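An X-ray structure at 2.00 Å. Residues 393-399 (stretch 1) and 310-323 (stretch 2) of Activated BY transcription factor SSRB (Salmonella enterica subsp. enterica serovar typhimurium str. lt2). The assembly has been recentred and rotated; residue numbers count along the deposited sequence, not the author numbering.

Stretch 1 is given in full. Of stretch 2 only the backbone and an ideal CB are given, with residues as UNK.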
# COMPACT_ATOMS: atom_id res chain seq x y z
N LEU A 393 10.97 -0.76 5.57
CA LEU A 393 10.78 -1.66 6.69
C LEU A 393 9.39 -2.24 6.43
O LEU A 393 8.37 -1.68 6.84
CB LEU A 393 10.82 -0.91 8.03
CG LEU A 393 12.23 -0.66 8.57
CD1 LEU A 393 12.17 0.26 9.78
CD2 LEU A 393 12.87 -1.99 8.93
N GLU A 394 9.36 -3.35 5.70
CA GLU A 394 8.11 -4.02 5.35
C GLU A 394 7.55 -4.73 6.56
O GLU A 394 8.28 -5.37 7.31
CB GLU A 394 8.37 -5.01 4.21
CG GLU A 394 8.87 -4.35 2.93
CD GLU A 394 9.07 -5.33 1.79
OE1 GLU A 394 8.35 -6.36 1.76
OE2 GLU A 394 9.92 -5.08 0.92
N GLU A 395 6.24 -4.63 6.76
CA GLU A 395 5.63 -5.25 7.91
C GLU A 395 4.15 -5.57 7.75
O GLU A 395 3.44 -4.90 7.00
CB GLU A 395 5.80 -4.34 9.13
CG GLU A 395 5.20 -2.93 8.97
CD GLU A 395 3.69 -2.90 9.11
OE1 GLU A 395 3.15 -3.72 9.88
OE2 GLU A 395 3.03 -2.05 8.46
N VAL A 396 3.70 -6.60 8.45
CA VAL A 396 2.30 -6.99 8.45
C VAL A 396 2.03 -7.74 9.74
O VAL A 396 2.86 -8.54 10.18
CB VAL A 396 1.93 -7.86 7.23
CG1 VAL A 396 2.68 -9.18 7.26
CG2 VAL A 396 0.42 -8.10 7.19
N GLY A 397 0.90 -7.47 10.37
CA GLY A 397 0.58 -8.13 11.63
C GLY A 397 -0.72 -8.90 11.57
O GLY A 397 -1.58 -8.64 10.73
N PHE A 398 -0.86 -9.85 12.49
CA PHE A 398 -2.05 -10.70 12.58
C PHE A 398 -2.45 -10.86 14.04
O PHE A 398 -1.66 -10.62 14.94
CB PHE A 398 -1.75 -12.10 12.05
CG PHE A 398 -1.13 -12.15 10.68
CD1 PHE A 398 -1.91 -12.44 9.57
CD2 PHE A 398 0.24 -11.97 10.51
CE1 PHE A 398 -1.33 -12.56 8.30
CE2 PHE A 398 0.83 -12.08 9.26
CZ PHE A 398 0.04 -12.38 8.15
N VAL A 399 -3.69 -11.29 14.25
CA VAL A 399 -4.18 -11.58 15.58
C VAL A 399 -4.76 -12.98 15.45
O VAL A 399 -5.75 -13.19 14.74
CB VAL A 399 -5.30 -10.62 16.04
CG1 VAL A 399 -5.77 -11.04 17.43
CG2 VAL A 399 -4.78 -9.19 16.08
N UNK A 310 15.14 -15.01 -0.76
CA UNK A 310 14.66 -14.65 0.57
C UNK A 310 13.77 -13.41 0.41
O UNK A 310 12.64 -13.37 0.90
CB UNK A 310 15.82 -14.39 1.54
N UNK A 311 14.28 -12.42 -0.31
CA UNK A 311 13.54 -11.20 -0.56
C UNK A 311 12.24 -11.44 -1.33
O UNK A 311 11.19 -10.93 -0.96
CB UNK A 311 14.42 -10.21 -1.33
N UNK A 312 12.32 -12.21 -2.41
CA UNK A 312 11.13 -12.48 -3.21
C UNK A 312 9.98 -13.04 -2.39
O UNK A 312 8.85 -12.56 -2.50
CB UNK A 312 11.47 -13.46 -4.34
N UNK A 313 10.26 -14.05 -1.57
CA UNK A 313 9.21 -14.65 -0.75
C UNK A 313 8.65 -13.69 0.29
O UNK A 313 7.43 -13.50 0.38
CB UNK A 313 9.75 -15.90 -0.05
N UNK A 314 9.53 -13.08 1.08
CA UNK A 314 9.08 -12.16 2.12
C UNK A 314 8.36 -10.93 1.58
O UNK A 314 7.31 -10.54 2.09
CB UNK A 314 10.28 -11.71 2.96
N UNK A 315 8.92 -10.33 0.53
CA UNK A 315 8.32 -9.14 -0.07
C UNK A 315 6.92 -9.41 -0.60
O UNK A 315 6.00 -8.62 -0.37
CB UNK A 315 9.21 -8.62 -1.20
N UNK A 316 6.74 -10.51 -1.32
CA UNK A 316 5.42 -10.80 -1.86
C UNK A 316 4.42 -11.18 -0.78
O UNK A 316 3.27 -10.75 -0.81
CB UNK A 316 5.51 -11.93 -2.89
N UNK A 317 4.85 -11.99 0.18
CA UNK A 317 3.96 -12.41 1.26
C UNK A 317 3.46 -11.23 2.09
O UNK A 317 2.27 -11.10 2.35
CB UNK A 317 4.68 -13.41 2.17
N UNK A 318 4.38 -10.35 2.49
CA UNK A 318 4.00 -9.19 3.29
C UNK A 318 3.03 -8.30 2.51
O UNK A 318 1.99 -7.91 3.03
CB UNK A 318 5.24 -8.39 3.70
N UNK A 319 3.37 -8.00 1.26
CA UNK A 319 2.50 -7.17 0.45
C UNK A 319 1.11 -7.77 0.24
O UNK A 319 0.10 -7.06 0.33
CB UNK A 319 3.16 -6.92 -0.91
N UNK A 320 1.06 -9.06 -0.05
CA UNK A 320 -0.21 -9.74 -0.27
C UNK A 320 -1.11 -9.63 0.95
O UNK A 320 -2.26 -9.21 0.85
CB UNK A 320 0.03 -11.21 -0.62
N UNK A 321 -0.59 -10.01 2.11
CA UNK A 321 -1.40 -9.96 3.32
C UNK A 321 -1.80 -8.54 3.73
O UNK A 321 -2.91 -8.33 4.22
CB UNK A 321 -0.64 -10.62 4.47
N UNK A 322 -0.92 -7.57 3.52
CA UNK A 322 -1.28 -6.19 3.86
C UNK A 322 -2.38 -5.72 2.92
O UNK A 322 -3.16 -4.83 3.26
CB UNK A 322 -0.07 -5.26 3.78
N UNK A 323 -2.45 -6.33 1.74
CA UNK A 323 -3.43 -5.94 0.74
C UNK A 323 -4.76 -6.70 0.70
O UNK A 323 -5.61 -6.40 -0.13
CB UNK A 323 -2.77 -6.07 -0.64

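Stretch 2 is helical from 310 to 322 and crosses strand 393-399 at 51°, with an axis-to-axis approach of 7.7 Å.

Positions 310, 312 and 313 have nothing of the strand within 5.5 Å of the ideal CB, so stretch 1 sets no preference. They are Trp 310, Thr 312 and Tyr 313.

At 311 CA-to-CB points sideways. A side chain that reaches well beyond CB could approach the carboxylate of Glu 394. The residue is His 311; His 311 CE1 lies 4.2 Å from Glu 394 OE2.

Position 314 also points sideways, and the ideal CB has nothing of the strand within 5.5 Å; many residues would fit. It is Leu 314.

At 315 the ideal CB lies 3.8 Å from Glu 394 OE1. A donor suits this place: His, Asn, Gln, Ser, or a basic residue. It is His 315, with chi1 t. His 315 ND1 donates to Glu 394 OE2 at 2.8 Å, and the carboxylate oxygen sits at the ring edge, near its plane, where an N-H can point at it. Water 1 bridges the two residues, its O donating to His 315 O (2.9 Å) and to Glu 394 OE1 (2.6 Å).

Position 316 points away and 317 sideways, both clear of the strand, so many residues would fit. They are Asp 316 and Met 317.

Position 318 points toward the strand, opposite Val 396. The ideal CB is 4.5 Å from Val 396 CG1 and 4.2 Å from Glu 394 OE1. Val, Ile, Leu or Met could pack here. It is Ile 318. Ile 318 CD1 lies 3.8 Å from Glu 394 CB. Ile 318 CG2 lies 3.7 Å from Glu 395 O and 4.2 Å from Val 396 CB, so the side chain touches three consecutive strand residues.

Positions 319 and 320 have no strand atom near the ideal CB, so stretch 1 sets no preference. They are Gly 319 and Asn 320.

Position 321 points toward the strand. The ideal CB is 3.9 Å from Val 396 CG2 and 4.1 Å from Phe 398 CZ, an apolar setting for Leu, Met or an aromatic. It is Phe 321. Phe 321 CB packs 3.9 Å from Val 396 CG2. Its ring face receives the edge of Phe 398, with centroids 5.5 Å apart and planes at 72°.

At 322 CA-to-CB points sideways, with Val 396 CG2 4.5 Å from the ideal CB and the carboxylate of Glu 395 farther out. A long chain with a basic end, Lys or Arg, answers both. It is Lys 322. Lys 322 CG packs 3.6 Å from Val 396 CB, and Lys 322 NZ forms a salt bridge with Glu 395 OE2 at 3.3 Å.

Position 323 is out of reach, so many residues would fit. It is Ser 323; Ser 323 OG donates to Gly 319 O at 2.8 Å.

Stretch 2 (310-323) WHTYLHDMIGNFKS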
# COMPACT_ATOMS: atom_id res chain seq x y z
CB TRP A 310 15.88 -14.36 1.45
CG TRP A 310 15.67 -13.61 2.74
CD1 TRP A 310 15.88 -12.27 2.96
CD2 TRP A 310 15.33 -14.17 4.02
NE1 TRP A 310 15.71 -11.98 4.29
CE2 TRP A 310 15.37 -13.12 4.96
CE3 TRP A 310 15.01 -15.46 4.46
CZ2 TRP A 310 15.10 -13.32 6.33
CZ3 TRP A 310 14.74 -15.66 5.82
CH2 TRP A 310 14.79 -14.59 6.73
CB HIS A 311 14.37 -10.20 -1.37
CG HIS A 311 13.58 -9.03 -1.87
ND1 HIS A 311 13.20 -7.99 -1.05
CD2 HIS A 311 13.04 -8.77 -3.08
CE1 HIS A 311 12.46 -7.14 -1.73
NE2 HIS A 311 12.34 -7.59 -2.97
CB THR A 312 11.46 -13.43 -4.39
OG1 THR A 312 12.40 -12.78 -5.26
CG2 THR A 312 10.21 -13.80 -5.17
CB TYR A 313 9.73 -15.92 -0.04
CG TYR A 313 9.57 -17.18 -0.86
CD1 TYR A 313 10.51 -17.53 -1.84
CD2 TYR A 313 8.47 -18.02 -0.68
CE1 TYR A 313 10.34 -18.68 -2.62
CE2 TYR A 313 8.29 -19.16 -1.45
CZ TYR A 313 9.22 -19.49 -2.41
OH TYR A 313 9.03 -20.62 -3.18
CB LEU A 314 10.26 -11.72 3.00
CG LEU A 314 10.82 -12.79 3.93
CD1 LEU A 314 12.11 -12.28 4.57
CD2 LEU A 314 9.79 -13.14 5.00
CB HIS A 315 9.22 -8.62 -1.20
CG HIS A 315 8.67 -7.41 -1.89
ND1 HIS A 315 8.64 -6.16 -1.30
CD2 HIS A 315 8.12 -7.26 -3.12
CE1 HIS A 315 8.10 -5.30 -2.14
NE2 HIS A 315 7.77 -5.93 -3.25
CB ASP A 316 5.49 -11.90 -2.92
CG ASP A 316 4.27 -11.92 -3.82
OD1 ASP A 316 3.37 -12.77 -3.62
OD2 ASP A 316 4.19 -11.05 -4.71
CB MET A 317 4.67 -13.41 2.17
CG MET A 317 4.97 -14.74 1.49
SD MET A 317 5.94 -15.85 2.53
CE MET A 317 4.66 -16.55 3.58
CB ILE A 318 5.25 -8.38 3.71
CG1 ILE A 318 6.08 -9.21 4.69
CG2 ILE A 318 4.83 -7.05 4.34
CD1 ILE A 318 7.44 -8.61 5.03
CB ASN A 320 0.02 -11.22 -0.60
CG ASN A 320 0.57 -11.43 -2.00
OD1 ASN A 320 0.94 -12.54 -2.38
ND2 ASN A 320 0.62 -10.36 -2.78
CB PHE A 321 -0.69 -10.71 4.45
CG PHE A 321 -0.72 -12.20 4.28
CD1 PHE A 321 -1.94 -12.89 4.30
CD2 PHE A 321 0.44 -12.92 4.07
CE1 PHE A 321 -1.99 -14.27 4.11
CE2 PHE A 321 0.41 -14.30 3.87
CZ PHE A 321 -0.81 -14.98 3.89
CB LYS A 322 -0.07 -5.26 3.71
CG LYS A 322 0.97 -5.41 4.79
CD LYS A 322 1.21 -4.10 5.52
CE LYS A 322 -0.04 -3.61 6.24
NZ LYS A 322 0.17 -2.30 6.93
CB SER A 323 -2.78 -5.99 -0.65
OG SER A 323 -1.63 -5.16 -0.66
O HOH W 1 6.04 -5.90 0.66
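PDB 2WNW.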